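Caspase Nc (Drosophila melanogaster, PDB 2FP3) acts as an initiator caspase, a cysteine protease of the apoptotic activation cascade that is rate-limiting in the rpr, grim and hid death pathway. Local coordinates at residues Ile90-Glu95 / Gln257-Val262; Leu96-Phe101 / Cys129-Leu134; Lys146-Phe149 / Ser153-Asp156; Lys159-Phe164 / Thr233-Ala238. The protein carries 2 engineered substitutions. All coordinates share one frame; numbering follows the deposited sequence.

Contact 1 of 4, residues Ile90-Glu95 / Gln257-Val262; sequences IHLFQE and QKFCQV
L92 and C260 meet where the two helices come nearest, and the contact is wholly apolar. Methyl CD2 of L92 lies 3.9 Å from C260 SG. With chi1 at 168°, CG of L92 is turned anti to the backbone N, which carries this branch across the gap; the thiol of C260 sits beside its own backbone N. The same CD2 carbon also reaches F259, approaching CE2 obliquely at 4.3 Å.

The aromatic part is looser. F93 CZ lies at the edge of the F259 ring, near its plane, 4.5 Å from F259 CE2, a loose apolar touch. Within its own helix, F93 is backed on one ring face by L92 CG. F259 also packs on T279 of helix 272-284, and F93 rests on L64 of strand 62-68.

Polar bonds tie H91 to the loop that precedes strand 62-68: ND1 bonds to V31 O and NE2 to P34 O, both backbone carbonyls, which is consistent with a doubly protonated ring.

The axes of segments 90-95 and 257-262 approach to 10.3 Å, with 25° between their N-to-C directions. Such near-parallel packing of two buried helices, laid on one face of a central sheet, belongs to the alpha/beta caspase fold.

Contact 2 of 4, residues Leu96-Phe101 / Cys129-Leu134; sequences LNFTIF and CFVMVL
The ring of F98 takes the sulfur of C129 at its edge, near the ring plane: SG stands 5.2 Å from the centroid of that ring and 76° off its normal. L96 O also lies in plane at an edge of the ring, while V131 CG2 approaches obliquely. The ring of F93 meets it as well, with planes at about 60°. This is a Cys sulfur-aromatic contact on one face of the central caspase sheet, where strands 98-103 and 130-139 both pair with strand 62-68 and are therefore not hydrogen-bonded to each other. The aromatic side chain spans that separation, and the nearest CA atoms, those of F98 and C129, remain 8.7 Å apart.

F98 follows a Schellman motif in which N97 adopts positive phi (64°), turning the chain from helix 82-95 into the strand. From strand 130-139, V131 crosses the phenylalanine side chain at about a right angle and packs on V178 of strand 177-181. C129 has its sulfur anti to the backbone N (chi1 175°), which sets SG beside F98 CZ. The touching atoms are F98 CZ and C129 SG at 3.9 Å, followed by F98 CE1 and V131 CG2 at 4.0 Å.

Contact 3 of 4, residues Lys146-Phe149 / Ser153-Asp156; sequences KVEF and SVVD
V154 lies across the aliphatic stems of K146 and E148, one methyl to each: its CG2 is 3.9 Å from K146 CD, and its CG1 is equally far from E148 CG. The lysine chain is extended beyond CG and passes D156 at a slant, yet K146 NZ stays 5.3 Å from D156 OD2, too far to bond. On the face of V147 and V155, methyl CG2 of V155 abuts the edge of the F149 ring near its plane, a tight 3.4 Å from F149 CE1, while the ring also meets that of F111.

Between these side chains runs the backbone pairing of a short antiparallel beta hairpin. V147 N donates to V155 O at 2.9 Å, in the carbonyl plane, and F149 N donates to S153 O at 3.1 Å, tilted 16° from the S153 carbonyl plane; the return bond from V155 N is weak.

The carboxylate of E148 forms a salt bridge with R77, outside the hairpin, and S153 OG bonds to D151 in the turn. Cohesion thus comes from two bent backbone bonds, a weak third and hydrocarbon packing, while the E148 side chain lies near that of H137, an active-site residue by similarity.

Contact 4 of 4, residues Lys159-Phe164 / Thr233-Ala238; sequences KIKDHF and TLVCYA
K161 reaches over V235 to the phenol of Y237. Its chain is extended throughout, with CG beside the backbone N (chi1 -62°), and crosses both partners at about a right angle. On the way, methylene CE passes V235 CG1 at 4.1 Å, an apolar contact in which one valine methyl supports the lysine near its end. The ammonium then donates a hydrogen bond from K161 NZ to Y237 OH, 3.1 Å long. NZ lies near the plane of the tyrosine ring and at its edge, so this is a bond to the hydroxyl oxygen and not a cation-pi contact.

The two segments belong to different layers: K161 comes from helix 157-162, and V235 and Y237 from strand 233-237 in the central sheet. V235 is further packed against F181 of the adjoining strand 177-181. Further along the first segment, F164 N bonds to K161 O at 2.8 Å, and the same carbonyl oxygen lies in plane at an edge of the F164 ring.

Y237 OH has a second partner in D299 OD2 of strand 297-301. The nearby carboxylate may partly offset the lysine charge, with the hydroxyl bonded to both. Two bonds thus hold the hydroxyl in place at the end of the ring, and the Y237 side chain lies near that of A184, the engineered residue at the inferred active-site position.

Contacts 1 and 2 join directly, their centres 11 Å apart: F98 N probably bonds to F93 O at 2.9 Å as the helix turns into the strand. Both lie on one face of the central sheet, contact 4 on the other. Strand 130-139 links the layers: F130 CE2 touches F164 CE1 at 3.4 Å. Contact 3 lies at one margin of the sheet, with V147 CG1 packing on L134 CD2 and V147 CG2 on I160 CD1. Contacts 3 and 4 adjoin the presumed active site: side chains of E148 and H137 (assigned by similarity) are about 4 Å apart, as are those of Y237 and A184 (inferred, engineered). Contact 1, centred 26 Å from contact 3, lies away from that site.

Contact 1 of 4, residues Ile90-Glu95 / Gln257-Val262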
loop_
_atom_site.group_PDB
_atom_site.type_symbol
_atom_site.label_atom_id
_atom_site.label_comp_id
_atom_site.label_asym_id
_atom_site.label_seq_id
_atom_site.Cartn_x
_atom_site.Cartn_y
_atom_site.Cartn_z
ATOM N N ILE A 90 -4.736 -9.353 -1.621
ATOM C CA ILE A 90 -6.069 -9.478 -2.188
ATOM C C ILE A 90 -7.042 -9.975 -1.129
ATOM O O ILE A 90 -8.086 -9.366 -0.899
ATOM C CB ILE A 90 -6.077 -10.422 -3.416
ATOM C CG1 ILE A 90 -5.392 -9.721 -4.591
ATOM C CG2 ILE A 90 -7.515 -10.775 -3.817
ATOM C CD1 ILE A 90 -5.000 -10.651 -5.734
ATOM N N HIS A 91 -6.698 -11.070 -0.470
ATOM C CA HIS A 91 -7.567 -11.599 0.568
ATOM C C HIS A 91 -7.929 -10.518 1.597
ATOM O O HIS A 91 -9.105 -10.278 1.877
ATOM C CB HIS A 91 -6.893 -12.767 1.288
ATOM C CG HIS A 91 -7.570 -13.143 2.567
ATOM N ND1 HIS A 91 -8.837 -13.683 2.604
ATOM C CD2 HIS A 91 -7.188 -12.987 3.854
ATOM C CE1 HIS A 91 -9.209 -13.840 3.863
ATOM N NE2 HIS A 91 -8.226 -13.424 4.641
ATOM N N LEU A 92 -6.912 -9.875 2.159
ATOM C CA LEU A 92 -7.116 -8.833 3.159
ATOM C C LEU A 92 -8.027 -7.698 2.704
ATOM O O LEU A 92 -8.908 -7.255 3.461
ATOM C CB LEU A 92 -5.775 -8.228 3.580
ATOM C CG LEU A 92 -5.867 -6.945 4.412
ATOM C CD1 LEU A 92 -6.511 -7.259 5.744
ATOM C CD2 LEU A 92 -4.470 -6.358 4.617
ATOM N N PHE A 93 -7.817 -7.211 1.482
ATOM C CA PHE A 93 -8.637 -6.111 1.012
ATOM C C PHE A 93 -10.035 -6.509 0.570
ATOM O O PHE A 93 -10.932 -5.660 0.512
ATOM C CB PHE A 93 -7.887 -5.291 -0.047
ATOM C CG PHE A 93 -6.803 -4.430 0.549
ATOM C CD1 PHE A 93 -5.501 -4.905 0.669
ATOM C CD2 PHE A 93 -7.117 -3.201 1.124
ATOM C CE1 PHE A 93 -4.533 -4.180 1.361
ATOM C CE2 PHE A 93 -6.153 -2.466 1.821
ATOM C CZ PHE A 93 -4.857 -2.964 1.940
ATOM N N GLN A 94 -10.237 -7.792 0.277
ATOM C CA GLN A 94 -11.581 -8.253 -0.071
ATOM C C GLN A 94 -12.409 -8.191 1.209
ATOM O O GLN A 94 -13.578 -7.830 1.184
ATOM C CB GLN A 94 -11.569 -9.684 -0.586
ATOM C CG GLN A 94 -11.125 -9.810 -2.026
ATOM C CD GLN A 94 -11.377 -11.192 -2.582
ATOM O OE1 GLN A 94 -11.020 -12.201 -1.963
ATOM N NE2 GLN A 94 -11.991 -11.251 -3.761
ATOM N N GLU A 95 -11.780 -8.530 2.331
ATOM C CA GLU A 95 -12.446 -8.503 3.619
ATOM C C GLU A 95 -12.639 -7.062 4.084
ATOM O O GLU A 95 -13.475 -6.787 4.952
ATOM C CB GLU A 95 -11.631 -9.296 4.640
ATOM C CG GLU A 95 -11.330 -10.714 4.185
ATOM C CD GLU A 95 -12.577 -11.581 4.079
ATOM O OE1 GLU A 95 -12.563 -12.546 3.286
ATOM O OE2 GLU A 95 -13.564 -11.311 4.793
ATOM N N GLN A 257 3.606 -9.517 4.767
ATOM C CA GLN A 257 2.919 -10.569 5.501
ATOM C C GLN A 257 2.533 -10.110 6.897
ATOM O O GLN A 257 1.388 -10.290 7.327
ATOM C CB GLN A 257 3.792 -11.824 5.581
ATOM C CG GLN A 257 4.064 -12.455 4.220
ATOM C CD GLN A 257 2.788 -12.790 3.463
ATOM O OE1 GLN A 257 2.641 -12.446 2.287
ATOM N NE2 GLN A 257 1.860 -13.466 4.134
ATOM N N LYS A 258 3.484 -9.502 7.599
ATOM C CA LYS A 258 3.247 -9.023 8.950
ATOM C C LYS A 258 2.157 -7.957 8.921
ATOM O O LYS A 258 1.324 -7.863 9.832
ATOM C CB LYS A 258 4.536 -8.444 9.533
ATOM C CG LYS A 258 4.551 -8.436 11.047
ATOM C CD LYS A 258 4.420 -9.851 11.603
ATOM C CE LYS A 258 4.234 -9.839 13.115
ATOM N NZ LYS A 258 4.119 -11.202 13.705
ATOM N N PHE A 259 2.171 -7.149 7.863
ATOM C CA PHE A 259 1.175 -6.101 7.703
ATOM C C PHE A 259 -0.226 -6.700 7.613
ATOM O O PHE A 259 -1.142 -6.277 8.324
ATOM C CB PHE A 259 1.457 -5.288 6.441
ATOM C CG PHE A 259 0.401 -4.271 6.139
ATOM C CD1 PHE A 259 0.117 -3.254 7.049
ATOM C CD2 PHE A 259 -0.327 -4.337 4.957
ATOM C CE1 PHE A 259 -0.878 -2.318 6.784
ATOM C CE2 PHE A 259 -1.325 -3.400 4.685
ATOM C CZ PHE A 259 -1.598 -2.394 5.600
ATOM N N CYS A 260 -0.390 -7.684 6.734
ATOM C CA CYS A 260 -1.680 -8.325 6.564
ATOM C C CYS A 260 -2.100 -9.024 7.843
ATOM O O CYS A 260 -3.287 -9.035 8.184
ATOM C CB CYS A 260 -1.631 -9.326 5.415
ATOM S SG CYS A 260 -1.393 -8.562 3.795
ATOM N N GLN A 261 -1.138 -9.606 8.557
ATOM C CA GLN A 261 -1.472 -10.284 9.805
ATOM C C GLN A 261 -2.015 -9.269 10.798
ATOM O O GLN A 261 -3.091 -9.468 11.369
ATOM C CB GLN A 261 -0.245 -10.989 10.404
ATOM C CG GLN A 261 0.425 -11.979 9.460
ATOM C CD GLN A 261 1.526 -12.799 10.128
ATOM O OE1 GLN A 261 2.369 -12.262 10.853
ATOM N NE2 GLN A 261 1.529 -14.105 9.869
ATOM N N VAL A 262 -1.268 -8.179 10.993
ATOM C CA VAL A 262 -1.655 -7.112 11.921
ATOM C C VAL A 262 -2.972 -6.464 11.497
ATOM O O VAL A 262 -3.800 -6.106 12.335
ATOM C CB VAL A 262 -0.565 -6.013 11.997
ATOM C CG1 VAL A 262 -1.030 -4.867 12.907
ATOM C CG2 VAL A 262 0.745 -6.616 12.506
#

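Contact 2 of 4, residues Leu96-Phe101 / Cys129-Leu134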
loop_
_atom_site.group_PDB
_atom_site.type_symbol
_atom_site.label_atom_id
_atom_site.label_comp_id
_atom_site.label_asym_id
_atom_site.label_seq_id
_atom_site.Cartn_x
_atom_site.Cartn_y
_atom_site.Cartn_z
ATOM N N LEU A 96 -11.861 -6.135 3.529
ATOM C CA LEU A 96 -12.041 -4.733 3.899
ATOM C C LEU A 96 -13.052 -4.139 2.922
ATOM O O LEU A 96 -13.371 -2.957 2.968
ATOM C CB LEU A 96 -10.717 -3.959 3.830
ATOM C CG LEU A 96 -9.604 -4.411 4.778
ATOM C CD1 LEU A 96 -8.447 -3.430 4.706
ATOM C CD2 LEU A 96 -10.126 -4.494 6.192
ATOM N N ASN A 97 -13.549 -4.988 2.031
ATOM C CA ASN A 97 -14.532 -4.594 1.042
ATOM C C ASN A 97 -14.044 -3.552 0.039
ATOM O O ASN A 97 -14.798 -2.661 -0.335
ATOM C CB ASN A 97 -15.783 -4.079 1.739
ATOM C CG ASN A 97 -16.337 -5.070 2.737
ATOM O OD1 ASN A 97 -16.145 -4.925 3.950
ATOM N ND2 ASN A 97 -17.017 -6.095 2.233
ATOM N N PHE A 98 -12.787 -3.661 -0.383
ATOM C CA PHE A 98 -12.216 -2.741 -1.361
ATOM C C PHE A 98 -12.437 -3.280 -2.762
ATOM O O PHE A 98 -12.609 -4.483 -2.954
ATOM C CB PHE A 98 -10.693 -2.598 -1.186
ATOM C CG PHE A 98 -10.276 -1.497 -0.259
ATOM C CD1 PHE A 98 -9.222 -0.664 -0.602
ATOM C CD2 PHE A 98 -10.922 -1.301 0.956
ATOM C CE1 PHE A 98 -8.805 0.357 0.252
ATOM C CE2 PHE A 98 -10.513 -0.278 1.827
ATOM C CZ PHE A 98 -9.447 0.555 1.470
ATOM N N THR A 99 -12.432 -2.377 -3.732
ATOM C CA THR A 99 -12.534 -2.758 -5.125
ATOM C C THR A 99 -11.046 -2.897 -5.474
ATOM O O THR A 99 -10.266 -1.969 -5.259
ATOM C CB THR A 99 -13.205 -1.650 -5.937
ATOM O OG1 THR A 99 -14.619 -1.733 -5.732
ATOM C CG2 THR A 99 -12.878 -1.770 -7.420
ATOM N N ILE A 100 -10.658 -4.060 -5.984
ATOM C CA ILE A 100 -9.259 -4.347 -6.280
ATOM C C ILE A 100 -8.828 -4.454 -7.746
ATOM O O ILE A 100 -9.445 -5.164 -8.536
ATOM C CB ILE A 100 -8.862 -5.654 -5.576
ATOM C CG1 ILE A 100 -9.343 -5.607 -4.122
ATOM C CG2 ILE A 100 -7.344 -5.860 -5.656
ATOM C CD1 ILE A 100 -9.171 -6.908 -3.370
ATOM N N PHE A 101 -7.750 -3.758 -8.093
ATOM C CA PHE A 101 -7.202 -3.793 -9.453
ATOM C C PHE A 101 -5.768 -4.323 -9.347
ATOM O O PHE A 101 -4.819 -3.568 -9.112
ATOM C CB PHE A 101 -7.220 -2.396 -10.077
ATOM C CG PHE A 101 -8.596 -1.809 -10.197
ATOM C CD1 PHE A 101 -9.025 -0.815 -9.316
ATOM C CD2 PHE A 101 -9.479 -2.267 -11.178
ATOM C CE1 PHE A 101 -10.310 -0.281 -9.404
ATOM C CE2 PHE A 101 -10.773 -1.742 -11.278
ATOM C CZ PHE A 101 -11.190 -0.742 -10.383
ATOM N N CYS A 129 -11.443 5.682 0.065
ATOM C CA CYS A 129 -10.024 5.517 0.376
ATOM C C CYS A 129 -9.207 4.879 -0.756
ATOM O O CYS A 129 -9.687 3.981 -1.457
ATOM C CB CYS A 129 -9.910 4.658 1.649
ATOM S SG CYS A 129 -8.242 4.204 2.169
ATOM N N PHE A 130 -7.972 5.337 -0.933
ATOM C CA PHE A 130 -7.124 4.779 -1.979
ATOM C C PHE A 130 -5.822 4.197 -1.437
ATOM O O PHE A 130 -5.076 4.868 -0.727
ATOM C CB PHE A 130 -6.779 5.838 -3.022
ATOM C CG PHE A 130 -5.918 5.321 -4.135
ATOM C CD1 PHE A 130 -6.490 4.685 -5.234
ATOM C CD2 PHE A 130 -4.530 5.401 -4.051
ATOM C CE1 PHE A 130 -5.693 4.131 -6.234
ATOM C CE2 PHE A 130 -3.718 4.847 -5.050
ATOM C CZ PHE A 130 -4.299 4.210 -6.139
ATOM N N VAL A 131 -5.550 2.945 -1.779
ATOM C CA VAL A 131 -4.321 2.291 -1.353
ATOM C C VAL A 131 -3.648 1.666 -2.560
ATOM O O VAL A 131 -4.270 0.917 -3.315
ATOM C CB VAL A 131 -4.578 1.166 -0.322
ATOM C CG1 VAL A 131 -3.274 0.448 -0.005
ATOM C CG2 VAL A 131 -5.167 1.750 0.958
ATOM N N MET A 132 -2.383 2.000 -2.772
ATOM C CA MET A 132 -1.647 1.400 -3.876
ATOM C C MET A 132 -0.484 0.636 -3.263
ATOM O O MET A 132 0.168 1.127 -2.337
ATOM C CB MET A 132 -1.100 2.458 -4.847
ATOM C CG MET A 132 -0.196 1.856 -5.948
ATOM S SD MET A 132 0.734 3.046 -6.986
ATOM C CE MET A 132 1.953 3.644 -5.832
ATOM N N VAL A 133 -0.251 -0.579 -3.745
ATOM C CA VAL A 133 0.873 -1.357 -3.258
ATOM C C VAL A 133 1.682 -1.779 -4.470
ATOM O O VAL A 133 1.216 -2.559 -5.302
ATOM C CB VAL A 133 0.443 -2.614 -2.474
ATOM C CG1 VAL A 133 1.677 -3.341 -1.968
ATOM C CG2 VAL A 133 -0.437 -2.226 -1.294
ATOM N N LEU A 134 2.885 -1.224 -4.579
ATOM C CA LEU A 134 3.776 -1.538 -5.683
ATOM C C LEU A 134 4.900 -2.395 -5.139
ATOM O O LEU A 134 5.651 -1.970 -4.262
ATOM C CB LEU A 134 4.348 -0.259 -6.301
ATOM C CG LEU A 134 5.422 -0.432 -7.382
ATOM C CD1 LEU A 134 4.857 -1.229 -8.556
ATOM C CD2 LEU A 134 5.904 0.929 -7.851
#

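Contact 3 of 4, residues Lys146-Phe149 / Ser153-Asp156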
loop_
_atom_site.group_PDB
_atom_site.type_symbol
_atom_site.label_atom_id
_atom_site.label_comp_id
_atom_site.label_asym_id
_atom_site.label_seq_id
_atom_site.Cartn_x
_atom_site.Cartn_y
_atom_site.Cartn_z
ATOM N N LYS A 146 14.902 5.143 -7.112
ATOM C CA LYS A 146 14.266 4.667 -8.333
ATOM C C LYS A 146 13.509 3.351 -8.164
ATOM O O LYS A 146 13.676 2.644 -7.173
ATOM C CB LYS A 146 15.319 4.515 -9.436
ATOM C CG LYS A 146 16.047 5.810 -9.784
ATOM C CD LYS A 146 17.071 5.590 -10.890
ATOM C CE LYS A 146 17.787 6.883 -11.254
ATOM N NZ LYS A 146 18.799 6.666 -12.326
ATOM N N VAL A 147 12.679 3.032 -9.152
ATOM C CA VAL A 147 11.886 1.809 -9.123
ATOM C C VAL A 147 11.991 1.090 -10.463
ATOM O O VAL A 147 11.872 1.712 -11.516
ATOM C CB VAL A 147 10.397 2.130 -8.820
ATOM C CG1 VAL A 147 9.562 0.879 -8.888
ATOM C CG2 VAL A 147 10.273 2.755 -7.443
ATOM N N GLU A 148 12.219 -0.221 -10.415
ATOM C CA GLU A 148 12.342 -1.047 -11.620
ATOM C C GLU A 148 11.020 -1.643 -12.078
ATOM O O GLU A 148 10.111 -1.862 -11.272
ATOM C CB GLU A 148 13.281 -2.228 -11.387
ATOM C CG GLU A 148 14.754 -1.978 -11.521
ATOM C CD GLU A 148 15.507 -3.287 -11.642
ATOM O OE1 GLU A 148 15.527 -3.861 -12.751
ATOM O OE2 GLU A 148 16.054 -3.752 -10.621
ATOM N N PHE A 149 10.939 -1.939 -13.372
ATOM C CA PHE A 149 9.755 -2.559 -13.946
ATOM C C PHE A 149 10.189 -3.787 -14.750
ATOM O O PHE A 149 11.378 -4.102 -14.811
ATOM C CB PHE A 149 8.998 -1.571 -14.844
ATOM C CG PHE A 149 8.421 -0.396 -14.101
ATOM C CD1 PHE A 149 9.123 0.803 -14.006
ATOM C CD2 PHE A 149 7.189 -0.500 -13.463
ATOM C CE1 PHE A 149 8.609 1.876 -13.286
ATOM C CE2 PHE A 149 6.669 0.569 -12.739
ATOM C CZ PHE A 149 7.380 1.758 -12.650
ATOM N N SER A 153 13.506 -1.080 -16.998
ATOM C CA SER A 153 13.580 0.377 -16.921
ATOM C C SER A 153 13.385 0.891 -15.488
ATOM O O SER A 153 12.910 0.165 -14.616
ATOM C CB SER A 153 12.537 1.005 -17.845
ATOM O OG SER A 153 11.225 0.636 -17.462
ATOM N N VAL A 154 13.750 2.149 -15.258
ATOM C CA VAL A 154 13.639 2.751 -13.935
ATOM C C VAL A 154 12.978 4.129 -13.951
ATOM O O VAL A 154 12.928 4.793 -14.988
ATOM C CB VAL A 154 15.025 2.881 -13.286
ATOM C CG1 VAL A 154 15.655 1.507 -13.132
ATOM C CG2 VAL A 154 15.904 3.770 -14.129
ATOM N N VAL A 155 12.480 4.550 -12.790
ATOM C CA VAL A 155 11.808 5.841 -12.650
ATOM C C VAL A 155 12.041 6.403 -11.253
ATOM O O VAL A 155 12.220 5.646 -10.298
ATOM C CB VAL A 155 10.280 5.702 -12.819
ATOM C CG1 VAL A 155 9.633 7.074 -12.854
ATOM C CG2 VAL A 155 9.959 4.922 -14.065
ATOM N N ASP A 156 12.034 7.730 -11.138
ATOM C CA ASP A 156 12.202 8.376 -9.842
ATOM C C ASP A 156 10.915 8.137 -9.070
ATOM O O ASP A 156 9.832 8.466 -9.551
ATOM C CB ASP A 156 12.401 9.889 -9.993
ATOM C CG ASP A 156 13.845 10.277 -10.238
ATOM O OD1 ASP A 156 14.134 11.492 -10.262
ATOM O OD2 ASP A 156 14.691 9.377 -10.406
#

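Contact 4 of 4, residues Lys159-Phe164 / Thr233-Ala238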
loop_
_atom_site.group_PDB
_atom_site.type_symbol
_atom_site.label_atom_id
_atom_site.label_comp_id
_atom_site.label_asym_id
_atom_site.label_seq_id
_atom_site.Cartn_x
_atom_site.Cartn_y
_atom_site.Cartn_z
ATOM N N LYS A 159 8.494 10.732 -9.150
ATOM C CA LYS A 159 7.562 10.787 -10.270
ATOM C C LYS A 159 6.256 10.147 -9.819
ATOM O O LYS A 159 5.196 10.769 -9.869
ATOM C CB LYS A 159 8.125 10.020 -11.474
ATOM C CG LYS A 159 7.278 10.089 -12.747
ATOM C CD LYS A 159 7.568 11.339 -13.583
ATOM C CE LYS A 159 7.166 12.631 -12.876
ATOM N NZ LYS A 159 7.445 13.840 -13.706
ATOM N N ILE A 160 6.354 8.902 -9.367
ATOM C CA ILE A 160 5.202 8.162 -8.894
ATOM C C ILE A 160 4.401 8.940 -7.842
ATOM O O ILE A 160 3.190 9.089 -7.973
ATOM C CB ILE A 160 5.640 6.809 -8.312
ATOM C CG1 ILE A 160 6.430 6.040 -9.367
ATOM C CG2 ILE A 160 4.426 6.004 -7.880
ATOM C CD1 ILE A 160 6.911 4.674 -8.909
ATOM N N LYS A 161 5.062 9.438 -6.803
ATOM C CA LYS A 161 4.352 10.189 -5.768
ATOM C C LYS A 161 3.623 11.390 -6.358
ATOM O O LYS A 161 2.446 11.618 -6.067
ATOM C CB LYS A 161 5.319 10.692 -4.692
ATOM C CG LYS A 161 6.047 9.605 -3.936
ATOM C CD LYS A 161 7.037 10.185 -2.946
ATOM C CE LYS A 161 7.864 9.076 -2.319
ATOM N NZ LYS A 161 8.751 9.572 -1.233
ATOM N N ASP A 162 4.335 12.152 -7.182
ATOM C CA ASP A 162 3.798 13.353 -7.808
ATOM C C ASP A 162 2.496 13.122 -8.546
ATOM O O ASP A 162 1.690 14.038 -8.707
ATOM C CB ASP A 162 4.840 13.947 -8.752
ATOM C CG ASP A 162 5.960 14.655 -8.008
ATOM O OD1 ASP A 162 6.430 14.122 -6.980
ATOM O OD2 ASP A 162 6.375 15.745 -8.454
ATOM N N HIS A 163 2.276 11.896 -8.995
ATOM C CA HIS A 163 1.046 11.603 -9.698
ATOM C C HIS A 163 -0.164 11.900 -8.818
ATOM O O HIS A 163 -1.253 12.167 -9.318
ATOM C CB HIS A 163 1.010 10.143 -10.133
ATOM C CG HIS A 163 -0.256 9.768 -10.833
ATOM N ND1 HIS A 163 -1.337 9.224 -10.175
ATOM C CD2 HIS A 163 -0.647 9.942 -12.119
ATOM C CE1 HIS A 163 -2.340 9.080 -11.023
ATOM N NE2 HIS A 163 -1.947 9.509 -12.210
ATOM N N PHE A 164 0.035 11.878 -7.504
ATOM C CA PHE A 164 -1.058 12.107 -6.574
ATOM C C PHE A 164 -1.269 13.540 -6.129
ATOM O O PHE A 164 -1.974 13.787 -5.157
ATOM C CB PHE A 164 -0.901 11.183 -5.367
ATOM C CG PHE A 164 -0.976 9.726 -5.727
ATOM C CD1 PHE A 164 -2.197 9.058 -5.725
ATOM C CD2 PHE A 164 0.170 9.037 -6.136
ATOM C CE1 PHE A 164 -2.280 7.717 -6.127
ATOM C CE2 PHE A 164 0.100 7.696 -6.540
ATOM C CZ PHE A 164 -1.127 7.037 -6.534
ATOM N N THR A 233 -1.766 11.910 2.730
ATOM C CA THR A 233 -1.058 10.783 2.165
ATOM C C THR A 233 -0.038 10.133 3.090
ATOM O O THR A 233 0.651 10.802 3.850
ATOM C CB THR A 233 -0.334 11.204 0.867
ATOM O OG1 THR A 233 -1.270 11.815 -0.029
ATOM C CG2 THR A 233 0.301 10.001 0.192
ATOM N N LEU A 234 0.035 8.812 3.019
ATOM C CA LEU A 234 1.012 8.053 3.780
ATOM C C LEU A 234 1.859 7.291 2.764
ATOM O O LEU A 234 1.320 6.705 1.810
ATOM C CB LEU A 234 0.340 7.045 4.716
ATOM C CG LEU A 234 -0.453 7.531 5.938
ATOM C CD1 LEU A 234 -0.984 6.305 6.679
ATOM C CD2 LEU A 234 0.431 8.373 6.862
ATOM N N VAL A 235 3.178 7.331 2.943
ATOM C CA VAL A 235 4.083 6.598 2.069
ATOM C C VAL A 235 4.779 5.607 2.978
ATOM O O VAL A 235 5.527 5.986 3.879
ATOM C CB VAL A 235 5.118 7.517 1.395
ATOM C CG1 VAL A 235 6.063 6.683 0.529
ATOM C CG2 VAL A 235 4.403 8.547 0.531
ATOM N N CYS A 236 4.513 4.327 2.746
ATOM C CA CYS A 236 5.066 3.263 3.574
ATOM C C CYS A 236 6.196 2.512 2.892
ATOM O O CYS A 236 6.134 2.224 1.695
ATOM C CB CYS A 236 3.939 2.305 3.956
ATOM S SG CYS A 236 2.466 3.198 4.512
ATOM N N TYR A 237 7.226 2.201 3.669
ATOM C CA TYR A 237 8.399 1.498 3.169
ATOM C C TYR A 237 8.738 0.339 4.095
ATOM O O TYR A 237 8.269 0.283 5.226
ATOM C CB TYR A 237 9.618 2.419 3.163
ATOM C CG TYR A 237 9.397 3.826 2.666
ATOM C CD1 TYR A 237 9.341 4.097 1.304
ATOM C CD2 TYR A 237 9.295 4.892 3.562
ATOM C CE1 TYR A 237 9.197 5.399 0.835
ATOM C CE2 TYR A 237 9.147 6.199 3.107
ATOM C CZ TYR A 237 9.099 6.447 1.736
ATOM O OH TYR A 237 8.964 7.732 1.251
ATOM N N ALA A 238 9.569 -0.576 3.607
ATOM C CA ALA A 238 10.032 -1.710 4.401
ATOM C C ALA A 238 11.527 -1.438 4.567
ATOM O O ALA A 238 12.374 -2.242 4.175
ATOM C CB ALA A 238 9.805 -3.013 3.654
#